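Local structure of hemolysin activator protein CdiB (Acinetobacter baumannii ACICU, 6WIL) at residues Val57-Gln68 and Leu128-Ile139; Thr231-Ile242 and Leu252-Phe263. The protein is an outer-membrane two-partner secretion transporter of the Omp85 superfamily that probably exports its partner CdiA toxin in contact-dependent growth inhibition. All blocks are in the same frame, centred on the assembly; numbering follows the deposited sequence.

How the interactions relate
Interactions 1 and 2 sit in different parts of the transporter and do not touch. Their centres are 66 Å apart, and their nearest atoms are about 37 Å apart. They lie on opposite sides of the chain's centre. Interaction 1 pairs two parallel strands in the first POTRA domain, the part expected to lie in the periplasm. Interaction 2 follows later in the chain and is an antiparallel hairpin of the 16-stranded membrane barrel. Its polar face meets helix 8-27. Strand 132-149, which carries half of interaction 1, also pairs in parallel with strand 204-213, which precedes the first barrel strand, 217-228.

Interaction 1: Val57-Gln68 and Leu128-Ile139; sequences VKEISLIPLIGQ and LNHGNLNLSIQI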
loop_
_atom_site.group_PDB
_atom_site.type_symbol
_atom_site.label_atom_id
_atom_site.label_comp_id
_atom_site.label_asym_id
_atom_site.label_seq_id
_atom_site.Cartn_x
_atom_site.Cartn_y
_atom_site.Cartn_z
ATOM N N VAL A 57 -14.507 -0.071 -47.511
ATOM C CA VAL A 57 -15.323 -0.440 -46.362
ATOM C C VAL A 57 -16.298 0.694 -46.073
ATOM O O VAL A 57 -15.917 1.869 -46.027
ATOM C CB VAL A 57 -14.446 -0.783 -45.143
ATOM C CG1 VAL A 57 -13.363 -1.771 -45.542
ATOM C CG2 VAL A 57 -13.824 0.454 -44.512
ATOM N N LYS A 58 -17.573 0.353 -45.943
ATOM C CA LYS A 58 -18.580 1.335 -45.589
ATOM C C LYS A 58 -19.228 1.060 -44.243
ATOM O O LYS A 58 -19.963 1.921 -43.745
ATOM C CB LYS A 58 -19.665 1.415 -46.676
ATOM C CG LYS A 58 -20.583 0.214 -46.764
ATOM C CD LYS A 58 -21.380 0.261 -48.061
ATOM C CE LYS A 58 -22.404 -0.862 -48.153
ATOM N NZ LYS A 58 -23.618 -0.610 -47.325
ATOM N N GLU A 59 -18.975 -0.101 -43.641
ATOM C CA GLU A 59 -19.500 -0.437 -42.325
ATOM C C GLU A 59 -18.471 -1.280 -41.590
ATOM O O GLU A 59 -17.982 -2.274 -42.137
ATOM C CB GLU A 59 -20.827 -1.207 -42.422
ATOM C CG GLU A 59 -21.861 -0.597 -43.357
ATOM C CD GLU A 59 -23.246 -1.184 -43.177
ATOM O OE1 GLU A 59 -23.399 -2.121 -42.364
ATOM O OE2 GLU A 59 -24.184 -0.697 -43.844
ATOM N N ILE A 60 -18.142 -0.884 -40.364
ATOM C CA ILE A 60 -17.339 -1.700 -39.460
ATOM C C ILE A 60 -18.240 -2.113 -38.309
ATOM O O ILE A 60 -18.782 -1.256 -37.597
ATOM C CB ILE A 60 -16.099 -0.953 -38.951
ATOM C CG1 ILE A 60 -15.352 -0.312 -40.120
ATOM C CG2 ILE A 60 -15.187 -1.915 -38.194
ATOM C CD1 ILE A 60 -14.393 0.785 -39.703
ATOM N N SER A 61 -18.415 -3.418 -38.129
ATOM C CA SER A 61 -19.366 -3.925 -37.154
ATOM C C SER A 61 -18.755 -5.090 -36.395
ATOM O O SER A 61 -17.826 -5.752 -36.866
ATOM C CB SER A 61 -20.674 -4.369 -37.822
ATOM O OG SER A 61 -21.065 -3.465 -38.841
ATOM N N LEU A 62 -19.284 -5.324 -35.198
ATOM C CA LEU A 62 -19.014 -6.535 -34.441
ATOM C C LEU A 62 -20.208 -7.466 -34.600
ATOM O O LEU A 62 -21.350 -7.066 -34.343
ATOM C CB LEU A 62 -18.761 -6.226 -32.965
ATOM C CG LEU A 62 -18.246 -7.402 -32.129
ATOM C CD1 LEU A 62 -16.872 -7.847 -32.619
ATOM C CD2 LEU A 62 -18.209 -7.055 -30.646
ATOM N N ILE A 63 -19.946 -8.692 -35.036
ATOM C CA ILE A 63 -20.980 -9.625 -35.466
ATOM C C ILE A 63 -20.913 -10.851 -34.573
ATOM O O ILE A 63 -19.832 -11.421 -34.399
ATOM C CB ILE A 63 -20.826 -10.029 -36.945
ATOM C CG1 ILE A 63 -21.007 -8.807 -37.844
ATOM C CG2 ILE A 63 -21.822 -11.114 -37.315
ATOM C CD1 ILE A 63 -22.346 -8.130 -37.680
ATOM N N PRO A 64 -22.028 -11.296 -33.994
ATOM C CA PRO A 64 -21.987 -12.465 -33.108
ATOM C C PRO A 64 -21.570 -13.724 -33.850
ATOM O O PRO A 64 -21.913 -13.929 -35.017
ATOM C CB PRO A 64 -23.428 -12.572 -32.596
ATOM C CG PRO A 64 -24.020 -11.216 -32.803
ATOM C CD PRO A 64 -23.359 -10.668 -34.029
ATOM N N LEU A 65 -20.807 -14.567 -33.161
ATOM C CA LEU A 65 -20.602 -15.931 -33.615
ATOM C C LEU A 65 -21.807 -16.778 -33.209
ATOM O O LEU A 65 -22.773 -16.289 -32.615
ATOM C CB LEU A 65 -19.305 -16.502 -33.046
ATOM C CG LEU A 65 -17.995 -15.959 -33.615
ATOM C CD1 LEU A 65 -16.814 -16.797 -33.147
ATOM C CD2 LEU A 65 -18.053 -15.912 -35.130
ATOM N N ILE A 66 -21.753 -18.069 -33.530
ATOM C CA ILE A 66 -22.841 -18.971 -33.174
ATOM C C ILE A 66 -22.929 -19.097 -31.661
ATOM O O ILE A 66 -21.929 -19.372 -30.987
ATOM C CB ILE A 66 -22.634 -20.342 -33.829
ATOM C CG1 ILE A 66 -22.682 -20.193 -35.348
ATOM C CG2 ILE A 66 -23.671 -21.341 -33.320
ATOM C CD1 ILE A 66 -22.354 -21.461 -36.078
ATOM N N GLY A 67 -24.127 -18.887 -31.122
ATOM C CA GLY A 67 -24.341 -19.039 -29.699
ATOM C C GLY A 67 -23.898 -17.872 -28.852
ATOM O O GLY A 67 -23.742 -18.028 -27.636
ATOM N N GLN A 68 -23.688 -16.705 -29.449
ATOM C CA GLN A 68 -23.273 -15.514 -28.721
ATOM C C GLN A 68 -24.460 -14.569 -28.600
ATOM O O GLN A 68 -25.035 -14.160 -29.613
ATOM C CB GLN A 68 -22.109 -14.816 -29.426
ATOM C CG GLN A 68 -20.806 -15.595 -29.420
ATOM C CD GLN A 68 -19.623 -14.740 -29.834
ATOM O OE1 GLN A 68 -19.794 -13.636 -30.351
ATOM N NE2 GLN A 68 -18.417 -15.243 -29.598
ATOM N N LEU A 128 -17.329 -8.625 -46.929
ATOM C CA LEU A 128 -16.526 -7.635 -47.633
ATOM C C LEU A 128 -16.924 -7.517 -49.099
ATOM O O LEU A 128 -16.589 -6.516 -49.743
ATOM C CB LEU A 128 -15.040 -7.975 -47.508
ATOM C CG LEU A 128 -14.375 -7.493 -46.215
ATOM C CD1 LEU A 128 -12.907 -7.884 -46.181
ATOM C CD2 LEU A 128 -14.537 -5.983 -46.062
ATOM N N ASN A 129 -17.639 -8.511 -49.637
ATOM C CA ASN A 129 -18.216 -8.378 -50.969
ATOM C C ASN A 129 -19.170 -7.198 -51.068
ATOM O O ASN A 129 -19.393 -6.687 -52.170
ATOM C CB ASN A 129 -18.945 -9.661 -51.363
ATOM C CG ASN A 129 -17.997 -10.765 -51.766
ATOM O OD1 ASN A 129 -17.393 -10.718 -52.838
ATOM N ND2 ASN A 129 -17.861 -11.773 -50.912
ATOM N N HIS A 130 -19.739 -6.755 -49.947
ATOM C CA HIS A 130 -20.645 -5.615 -49.929
ATOM C C HIS A 130 -20.052 -4.424 -49.181
ATOM O O HIS A 130 -20.795 -3.556 -48.716
ATOM C CB HIS A 130 -21.988 -6.018 -49.317
ATOM C CG HIS A 130 -22.485 -7.355 -49.776
ATOM N ND1 HIS A 130 -23.341 -7.507 -50.846
ATOM C CD2 HIS A 130 -22.248 -8.603 -49.307
ATOM C CE1 HIS A 130 -23.609 -8.789 -51.016
ATOM N NE2 HIS A 130 -22.957 -9.476 -50.096
ATOM N N GLY A 131 -18.727 -4.370 -49.053
ATOM C CA GLY A 131 -18.077 -3.286 -48.344
ATOM C C GLY A 131 -18.252 -3.291 -46.839
ATOM O O GLY A 131 -17.974 -2.277 -46.193
ATOM N N ASN A 132 -18.697 -4.400 -46.254
ATOM C CA ASN A 132 -18.931 -4.485 -44.815
ATOM C C ASN A 132 -17.766 -5.212 -44.153
ATOM O O ASN A 132 -17.580 -6.416 -44.354
ATOM C CB ASN A 132 -20.250 -5.196 -44.520
ATOM C CG ASN A 132 -21.455 -4.378 -44.932
ATOM O OD1 ASN A 132 -21.318 -3.257 -45.422
ATOM N ND2 ASN A 132 -22.643 -4.942 -44.752
ATOM N N LEU A 133 -16.987 -4.484 -43.356
ATOM C CA LEU A 133 -15.964 -5.108 -42.526
ATOM C C LEU A 133 -16.631 -5.613 -41.254
ATOM O O LEU A 133 -17.025 -4.820 -40.394
ATOM C CB LEU A 133 -14.843 -4.127 -42.204
ATOM C CG LEU A 133 -13.759 -4.738 -41.312
ATOM C CD1 LEU A 133 -13.139 -5.944 -41.992
ATOM C CD2 LEU A 133 -12.700 -3.713 -40.956
ATOM N N ASN A 134 -16.768 -6.929 -41.137
ATOM C CA ASN A 134 -17.463 -7.544 -40.015
ATOM C C ASN A 134 -16.451 -8.293 -39.159
ATOM O O ASN A 134 -15.878 -9.298 -39.595
ATOM C CB ASN A 134 -18.575 -8.466 -40.507
ATOM C CG ASN A 134 -19.784 -7.697 -40.997
ATOM O OD1 ASN A 134 -19.947 -6.517 -40.686
ATOM N ND2 ASN A 134 -20.646 -8.362 -41.753
ATOM N N LEU A 135 -16.232 -7.798 -37.948
ATOM C CA LEU A 135 -15.320 -8.414 -37.001
ATOM C C LEU A 135 -16.087 -9.311 -36.042
ATOM O O LEU A 135 -17.269 -9.091 -35.761
ATOM C CB LEU A 135 -14.551 -7.359 -36.210
ATOM C CG LEU A 135 -13.501 -6.575 -36.991
ATOM C CD1 LEU A 135 -12.761 -5.640 -36.055
ATOM C CD2 LEU A 135 -12.539 -7.525 -37.683
ATOM N N SER A 136 -15.404 -10.335 -35.547
ATOM C CA SER A 136 -15.983 -11.214 -34.546
ATOM C C SER A 136 -14.959 -11.488 -33.464
ATOM O O SER A 136 -13.755 -11.317 -33.664
ATOM C CB SER A 136 -16.459 -12.538 -35.142
ATOM O OG SER A 136 -17.761 -12.397 -35.658
ATOM N N ILE A 137 -15.442 -11.944 -32.316
ATOM C CA ILE A 137 -14.580 -12.183 -31.167
ATOM C C ILE A 137 -14.711 -13.637 -30.735
ATOM O O ILE A 137 -15.811 -14.114 -30.424
ATOM C CB ILE A 137 -14.885 -11.224 -30.004
ATOM C CG1 ILE A 137 -13.950 -11.523 -28.830
ATOM C CG2 ILE A 137 -16.340 -11.318 -29.570
ATOM C CD1 ILE A 137 -13.860 -10.429 -27.811
ATOM N N GLN A 138 -13.587 -14.339 -30.719
ATOM C CA GLN A 138 -13.517 -15.658 -30.100
ATOM C C GLN A 138 -13.338 -15.458 -28.604
ATOM O O GLN A 138 -12.225 -15.300 -28.101
ATOM C CB GLN A 138 -12.382 -16.476 -30.694
ATOM C CG GLN A 138 -12.800 -17.301 -31.885
ATOM C CD GLN A 138 -11.624 -17.691 -32.751
ATOM O OE1 GLN A 138 -10.474 -17.394 -32.425
ATOM N NE2 GLN A 138 -11.905 -18.350 -33.870
ATOM N N ILE A 139 -14.456 -15.467 -27.883
ATOM C CA ILE A 139 -14.451 -15.202 -26.450
ATOM C C ILE A 139 -13.826 -16.398 -25.735
ATOM O O ILE A 139 -14.399 -17.490 -25.712
ATOM C CB ILE A 139 -15.861 -14.914 -25.931
ATOM C CG1 ILE A 139 -16.475 -13.748 -26.712
ATOM C CG2 ILE A 139 -15.824 -14.619 -24.442
ATOM C CD1 ILE A 139 -17.683 -13.128 -26.044
HETATM O O HOH W 1 -17.020 -17.734 -28.435
#
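The OG of S136 donates to the backbone O of I63 at 2.6 Å, tilted 27° from the carbonyl plane. This bond extends the pairing past the last strand-to-strand backbone bond, I63 N to L135 O at 2.8 Å. CD2 of L65 lies 3.6 Å from the same OG. Q68 then takes over. CG anti to the carbonyl carbon (chi1 -68°), with the chain extended beyond it, carries NE2 to I137 O at 3.0 Å, with that oxygen in the amide plane. NE2 also donates to a water, which receives a weak bond from I139 N. OE1 of Q68 accepts L65 N at 3.1 Å from above the carbonyl plane. Both ends of the amide are thus engaged, which fixes its rotation across the type II turn L65-Q68. Strands 59-62 and 132-138 run parallel, as the first and third strands of a POTRA domain do. E59 O accepts L133 N, while S61 gives its N to L133 O and takes L135 N on its O. K58 N closes the other end on G131 O at 2.7 Å, and K58 NZ forms a salt bridge with E59 OE2. N134, S136 and Q138 make their other backbone bonds to S124, V122 and Q120. I60, L62, L133 and L135 point to one face, toward helices 77-85, 70-74 and 97-113. N134, on the opposite face with S61, has its CG 3.6 Å from CG1 of I63.

Interaction 2: Thr231-Ile242 and Leu252-Phe263; sequences TGTYMGNIGIGI and LSLNVSHSLDDF
One carboxylate oxygen, OD1 of D261, is gripped from both faces of its plane. OG1 of T233, across the hairpin, donates to it at 3.0 Å, 74° out of the plane. F263 N reaches the same OD1 from the opposite face, 46° out of the plane, making an Asx turn where the strand ends. D261 has CG anti to the backbone N (chi1 -167°), which sets the carboxylate between these two donors. OG1 of T231 lies over one face of the F263 ring, offset toward its rim, though F263 is poorly ordered.

A second polar cluster lies further along the same face. ND2 of N255 is modelled only 2.4 Å from OD1 of N237, a distance too short to be taken literally. The other end of the N237 amide, ND2, lies 2.8 Å from OG of S257. R17 of helix 8-27 touches N237, N255 and S257, so this cluster faces the helix inside the barrel.

The backbones pair antiparallel as the second and third strands of the 16-stranded barrel. Paired bonds run from I242 and L252 to Y234 and L260; I240 N to L254 O is 2.7 Å. G239 and G241 add no side chains to the polar face. Y234, I238, I240, I242, L252, L254, V256, H258 and L260 point to the other face. There CD1 of I242 lies beside CD2 of L252 at 3.6 Å, the two side chains pointing the same way. This split chemistry, mostly polar groups on one face and mostly aliphatic ones on the other, with Y234 and H258 among them, is consistent with a barrel wall between a polar interior and lipid.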
loop_
_atom_site.group_PDB
_atom_site.type_symbol
_atom_site.label_atom_id
_atom_site.label_comp_id
_atom_site.label_asym_id
_atom_site.label_seq_id
_atom_site.Cartn_x
_atom_site.Cartn_y
_atom_site.Cartn_z
ATOM N N THR A 231 20.531 10.727 27.601
ATOM C CA THR A 231 19.327 9.972 27.925
ATOM C C THR A 231 18.868 9.205 26.693
ATOM O O THR A 231 19.364 9.417 25.582
ATOM C CB THR A 231 18.206 10.894 28.427
ATOM O OG1 THR A 231 17.927 11.890 27.433
ATOM C CG2 THR A 231 18.611 11.580 29.725
ATOM N N GLY A 232 17.902 8.312 26.888
ATOM C CA GLY A 232 17.429 7.506 25.776
ATOM C C GLY A 232 16.183 6.726 26.130
ATOM O O GLY A 232 15.722 6.721 27.275
ATOM N N THR A 233 15.644 6.054 25.112
ATOM C CA THR A 233 14.442 5.241 25.228
ATOM C C THR A 233 14.770 3.799 24.866
ATOM O O THR A 233 15.546 3.543 23.940
ATOM C CB THR A 233 13.326 5.764 24.314
ATOM O OG1 THR A 233 13.229 7.189 24.437
ATOM C CG2 THR A 233 11.989 5.138 24.686
ATOM N N TYR A 234 14.166 2.858 25.590
ATOM C CA TYR A 234 14.422 1.432 25.410
ATOM C C TYR A 234 13.098 0.724 25.159
ATOM O O TYR A 234 12.202 0.752 26.011
ATOM C CB TYR A 234 15.141 0.849 26.630
ATOM C CG TYR A 234 16.396 1.611 27.007
ATOM C CD1 TYR A 234 16.322 2.788 27.747
ATOM C CD2 TYR A 234 17.654 1.162 26.617
ATOM C CE1 TYR A 234 17.458 3.496 28.088
ATOM C CE2 TYR A 234 18.800 1.865 26.962
ATOM C CZ TYR A 234 18.694 3.030 27.696
ATOM O OH TYR A 234 19.821 3.737 28.041
HETATM N N MSE A 235 12.979 0.094 23.994
HETATM C CA MSE A 235 11.729 -0.528 23.573
HETATM C C MSE A 235 11.841 -2.036 23.412
HETATM O O MSE A 235 12.884 -2.554 23.028
HETATM C CB MSE A 235 11.257 0.077 22.251
HETATM C CG MSE A 235 10.193 1.149 22.384
HETATM SE SE MSE A 235 9.769 1.942 20.650
HETATM C CE MSE A 235 9.582 0.297 19.622
ATOM N N GLY A 236 10.747 -2.730 23.705
ATOM C CA GLY A 236 10.651 -4.152 23.453
ATOM C C GLY A 236 9.348 -4.496 22.766
ATOM O O GLY A 236 8.275 -4.086 23.218
ATOM N N ASN A 237 9.424 -5.243 21.669
ATOM C CA ASN A 237 8.249 -5.584 20.884
ATOM C C ASN A 237 8.152 -7.091 20.717
ATOM O O ASN A 237 9.149 -7.761 20.439
ATOM C CB ASN A 237 8.288 -4.916 19.500
ATOM C CG ASN A 237 7.358 -3.723 19.401
ATOM O OD1 ASN A 237 6.193 -3.862 19.025
ATOM N ND2 ASN A 237 7.868 -2.544 19.735
ATOM N N ILE A 238 6.943 -7.614 20.890
ATOM C CA ILE A 238 6.621 -9.000 20.577
ATOM C C ILE A 238 5.549 -8.965 19.498
ATOM O O ILE A 238 4.416 -8.536 19.757
ATOM C CB ILE A 238 6.141 -9.781 21.807
ATOM C CG1 ILE A 238 7.198 -9.747 22.911
ATOM C CG2 ILE A 238 5.807 -11.219 21.423
ATOM C CD1 ILE A 238 6.695 -10.229 24.259
ATOM N N GLY A 239 5.902 -9.397 18.294
ATOM C CA GLY A 239 4.969 -9.461 17.176
ATOM C C GLY A 239 4.624 -10.900 16.856
ATOM O O GLY A 239 5.507 -11.762 16.791
ATOM N N ILE A 240 3.333 -11.166 16.666
ATOM C CA ILE A 240 2.856 -12.486 16.274
ATOM C C ILE A 240 2.037 -12.341 15.001
ATOM O O ILE A 240 1.069 -11.575 14.964
ATOM C CB ILE A 240 2.019 -13.159 17.371
ATOM C CG1 ILE A 240 2.801 -13.205 18.681
ATOM C CG2 ILE A 240 1.621 -14.564 16.930
ATOM C CD1 ILE A 240 2.150 -14.057 19.748
ATOM N N GLY A 241 2.425 -13.074 13.963
ATOM C CA GLY A 241 1.641 -13.143 12.751
ATOM C C GLY A 241 1.061 -14.529 12.560
ATOM O O GLY A 241 1.800 -15.516 12.509
ATOM N N ILE A 242 -0.263 -14.616 12.474
ATOM C CA ILE A 242 -0.962 -15.866 12.218
ATOM C C ILE A 242 -1.507 -15.822 10.798
ATOM O O ILE A 242 -2.228 -14.888 10.430
ATOM C CB ILE A 242 -2.087 -16.101 13.239
ATOM C CG1 ILE A 242 -1.495 -16.174 14.646
ATOM C CG2 ILE A 242 -2.845 -17.375 12.905
ATOM C CD1 ILE A 242 -2.440 -15.723 15.724
ATOM N N LEU A 252 -3.990 -12.482 10.669
ATOM C CA LEU A 252 -4.177 -11.935 12.004
ATOM C C LEU A 252 -2.817 -11.551 12.567
ATOM O O LEU A 252 -1.896 -12.374 12.595
ATOM C CB LEU A 252 -4.872 -12.947 12.916
ATOM C CG LEU A 252 -5.035 -12.561 14.390
ATOM C CD1 LEU A 252 -6.020 -11.417 14.551
ATOM C CD2 LEU A 252 -5.471 -13.768 15.210
ATOM N N SER A 253 -2.690 -10.301 12.999
ATOM C CA SER A 253 -1.437 -9.779 13.520
ATOM C C SER A 253 -1.642 -9.285 14.945
ATOM O O SER A 253 -2.665 -8.669 15.259
ATOM C CB SER A 253 -0.907 -8.649 12.633
ATOM O OG SER A 253 -0.845 -9.061 11.276
ATOM N N LEU A 254 -0.668 -9.568 15.806
ATOM C CA LEU A 254 -0.697 -9.152 17.199
ATOM C C LEU A 254 0.639 -8.522 17.555
ATOM O O LEU A 254 1.695 -9.025 17.160
ATOM C CB LEU A 254 -0.975 -10.333 18.130
ATOM C CG LEU A 254 -2.111 -11.281 17.746
ATOM C CD1 LEU A 254 -2.069 -12.534 18.607
ATOM C CD2 LEU A 254 -3.451 -10.586 17.879
ATOM N N ASN A 255 0.592 -7.422 18.300
ATOM C CA ASN A 255 1.809 -6.745 18.725
ATOM C C ASN A 255 1.644 -6.244 20.152
ATOM O O ASN A 255 0.620 -5.642 20.488
ATOM C CB ASN A 255 2.147 -5.581 17.786
ATOM C CG ASN A 255 3.598 -5.158 17.887
ATOM O OD1 ASN A 255 4.457 -5.677 17.172
ATOM N ND2 ASN A 255 3.882 -4.215 18.782
ATOM N N VAL A 256 2.649 -6.502 20.988
ATOM C CA VAL A 256 2.700 -5.991 22.353
ATOM C C VAL A 256 4.018 -5.252 22.526
ATOM O O VAL A 256 5.088 -5.810 22.262
ATOM C CB VAL A 256 2.567 -7.109 23.403
ATOM C CG1 VAL A 256 2.596 -6.519 24.805
ATOM C CG2 VAL A 256 1.284 -7.888 23.184
ATOM N N SER A 257 3.940 -4.001 22.967
ATOM C CA SER A 257 5.105 -3.136 23.069
ATOM C C SER A 257 5.275 -2.657 24.504
ATOM O O SER A 257 4.294 -2.360 25.191
ATOM C CB SER A 257 4.972 -1.935 22.125
ATOM O OG SER A 257 6.245 -1.437 21.746
ATOM N N HIS A 258 6.528 -2.596 24.954
ATOM C CA HIS A 258 6.892 -2.011 26.240
ATOM C C HIS A 258 7.993 -0.992 25.999
ATOM O O HIS A 258 8.956 -1.277 25.280
ATOM C CB HIS A 258 7.374 -3.068 27.239
ATOM C CG HIS A 258 6.339 -4.089 27.595
ATOM N ND1 HIS A 258 5.217 -3.785 28.336
ATOM C CD2 HIS A 258 6.266 -5.415 27.329
ATOM C CE1 HIS A 258 4.493 -4.878 28.502
ATOM N NE2 HIS A 258 5.108 -5.881 27.900
ATOM N N SER A 259 7.855 0.188 26.597
ATOM C CA SER A 259 8.800 1.268 26.366
ATOM C C SER A 259 9.168 1.925 27.687
ATOM O O SER A 259 8.329 2.055 28.581
ATOM C CB SER A 259 8.224 2.315 25.399
ATOM O OG SER A 259 9.121 3.397 25.219
ATOM N N LEU A 260 10.431 2.334 27.797
ATOM C CA LEU A 260 10.946 3.058 28.958
ATOM C C LEU A 260 11.609 4.326 28.425
ATOM O O LEU A 260 12.755 4.289 27.971
ATOM C CB LEU A 260 11.925 2.196 29.756
ATOM C CG LEU A 260 12.357 2.651 31.154
ATOM C CD1 LEU A 260 13.493 3.665 31.096
ATOM C CD2 LEU A 260 11.170 3.217 31.925
ATOM N N ASP A 261 10.885 5.443 28.476
ATOM C CA ASP A 261 11.345 6.710 27.919
ATOM C C ASP A 261 11.944 7.554 29.040
ATOM O O ASP A 261 11.218 8.048 29.909
ATOM C CB ASP A 261 10.195 7.442 27.227
ATOM C CG ASP A 261 10.665 8.608 26.373
ATOM O OD1 ASP A 261 11.868 8.935 26.411
ATOM O OD2 ASP A 261 9.827 9.193 25.653
ATOM N N ASP A 262 13.269 7.717 29.020
ATOM C CA ASP A 262 13.943 8.570 29.992
ATOM C C ASP A 262 13.807 10.051 29.667
ATOM O O ASP A 262 14.013 10.887 30.553
ATOM C CB ASP A 262 15.428 8.206 30.088
ATOM C CG ASP A 262 15.666 6.905 30.831
ATOM O OD1 ASP A 262 14.794 6.511 31.634
ATOM O OD2 ASP A 262 16.729 6.284 30.621
ATOM N N PHE A 263 13.471 10.391 28.419
ATOM C CA PHE A 263 13.262 11.791 28.063
ATOM C C PHE A 263 12.097 12.390 28.840
ATOM O O PHE A 263 12.203 13.501 29.375
ATOM C CB PHE A 263 13.031 11.921 26.558
ATOM C CG PHE A 263 14.279 11.759 25.734
ATOM C CD1 PHE A 263 15.087 12.848 25.461
ATOM C CD2 PHE A 263 14.653 10.519 25.249
ATOM C CE1 PHE A 263 16.230 12.713 24.700
ATOM C CE2 PHE A 263 15.804 10.375 24.495
ATOM C CZ PHE A 263 16.591 11.475 24.223
#